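Local coordinates for protein shikimate 5'-dehydrogenase (Methanocaldococcus jannaschii, PDB 1NVT) that binds NADP in a Rossmann-type domain and probably catalyses the reduction of 3-dehydroshikimate to shikimate, a step of aromatic amino acid biosynthesis, at residues Asn175-Phe178 with Gly179-Val182. Numbering follows the deposited sequence.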
# COMPACT_ATOMS: atom_id res chain seq x y z
N ASN A 175 -7.00 38.06 -11.58
CA ASN A 175 -7.00 39.38 -12.20
C ASN A 175 -8.08 39.53 -13.28
O ASN A 175 -7.79 39.51 -14.48
CB ASN A 175 -5.62 39.69 -12.78
CG ASN A 175 -5.62 40.91 -13.67
OD1 ASN A 175 -5.77 40.81 -14.89
ND2 ASN A 175 -5.46 42.09 -13.07
N LYS A 176 -9.32 39.67 -12.83
CA LYS A 176 -10.46 39.84 -13.72
C LYS A 176 -11.35 40.95 -13.17
O LYS A 176 -11.19 41.38 -12.02
CB LYS A 176 -11.27 38.54 -13.83
CG LYS A 176 -10.79 37.55 -14.90
CD LYS A 176 -9.45 36.92 -14.55
CE LYS A 176 -9.05 35.86 -15.57
NZ LYS A 176 -8.91 36.41 -16.95
N LYS A 177 -12.29 41.40 -13.99
CA LYS A 177 -13.22 42.45 -13.59
C LYS A 177 -14.29 41.83 -12.72
O LYS A 177 -15.00 40.92 -13.14
CB LYS A 177 -13.85 43.12 -14.81
CG LYS A 177 -12.83 43.78 -15.74
CD LYS A 177 -13.50 44.60 -16.85
CE LYS A 177 -12.47 45.19 -17.80
NZ LYS A 177 -11.45 46.03 -17.09
N PHE A 178 -14.41 42.34 -11.49
CA PHE A 178 -15.39 41.82 -10.54
C PHE A 178 -16.81 41.76 -11.09
O PHE A 178 -17.22 40.75 -11.66
CB PHE A 178 -15.37 42.66 -9.26
CG PHE A 178 -16.22 42.09 -8.16
CD1 PHE A 178 -16.05 40.78 -7.73
CD2 PHE A 178 -17.21 42.86 -7.56
CE1 PHE A 178 -16.85 40.24 -6.73
CE2 PHE A 178 -18.02 42.33 -6.56
CZ PHE A 178 -17.84 41.01 -6.14
N GLY A 179 -17.56 42.84 -10.93
CA GLY A 179 -18.94 42.86 -11.39
C GLY A 179 -19.20 42.51 -12.85
O GLY A 179 -20.33 42.63 -13.31
N GLU A 180 -18.17 42.07 -13.57
CA GLU A 180 -18.35 41.74 -14.98
C GLU A 180 -17.93 40.32 -15.38
O GLU A 180 -18.78 39.53 -15.80
CB GLU A 180 -17.61 42.76 -15.85
CG GLU A 180 -17.72 42.52 -17.35
CD GLU A 180 -17.18 43.68 -18.16
OE1 GLU A 180 -17.82 44.75 -18.18
OE2 GLU A 180 -16.09 43.53 -18.77
N GLU A 181 -16.65 39.99 -15.25
CA GLU A 181 -16.16 38.66 -15.60
C GLU A 181 -16.48 37.62 -14.53
O GLU A 181 -16.84 36.48 -14.84
CB GLU A 181 -14.65 38.70 -15.86
CG GLU A 181 -14.26 39.43 -17.14
CD GLU A 181 -12.76 39.62 -17.30
OE1 GLU A 181 -12.15 40.22 -16.39
OE2 GLU A 181 -12.21 39.17 -18.33
N VAL A 182 -16.36 38.02 -13.27
CA VAL A 182 -16.64 37.15 -12.14
C VAL A 182 -17.76 37.78 -11.31
O VAL A 182 -17.51 38.68 -10.49
CB VAL A 182 -15.39 36.99 -11.25
CG1 VAL A 182 -15.66 35.98 -10.14
CG2 VAL A 182 -14.20 36.56 -12.09
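Glu181 reaches back along the chain and sets its carboxylate against the backbone of Lys177: Lys177 N donates to Glu181 OE1 over 2.7 Å, in a nearly straight bond (167° at the hydrogen). OE1 takes this N-H with its anti lone pair, the one turned away from OE2. The torsions explain the reach, since CG stands beside the backbone N of Glu181 (chi1 -71°) and the extended chain then carries OE1 to Lys177 N. The same oxygen rests on the aliphatic start of Lys176, where Glu181 OE1 lies 3.2 Å from Lys176 CB, and the two side chains cross at about a right angle. The bent Lys176 chain leaves Lys176 NZ 4.5 Å from Glu181 OE2, too far for a salt bridge, although the opposite charges may still attract weakly.

Within the backbone, the turn closes on Lys177 O, which accepts from two N-H groups arriving from opposite faces of its carbonyl plane. Glu181 N lies 2.8 Å from Lys177 O, and Val182 N lies 3.2 Å from Lys177 O. These bonds from i+4 and i+5 to one carbonyl mark a single, weakly bonded helical turn around 178-181. Glu181 thus holds Lys177 twice, its side chain on the N-H and its backbone N-H on the carbonyl. Lys177 and Glu180, both exposed, run alongside each other in the same direction, Lys177 CD 3.4 Å from Glu180 OE2. Val182 CG2 packs against Lys176 CB at 3.9 Å.

This turn is the connection that follows the Schellman motif at Asn175, where helix 160-174 ends, and leads into strand 182-185, an outermost strand of the parallel Rossmann-type sheet. Phe178 and Val182 both lean on Ala167 of that helix, while a backbone hydrogen bond joins Glu181 to Ile153 of the neighbouring strand 152-156.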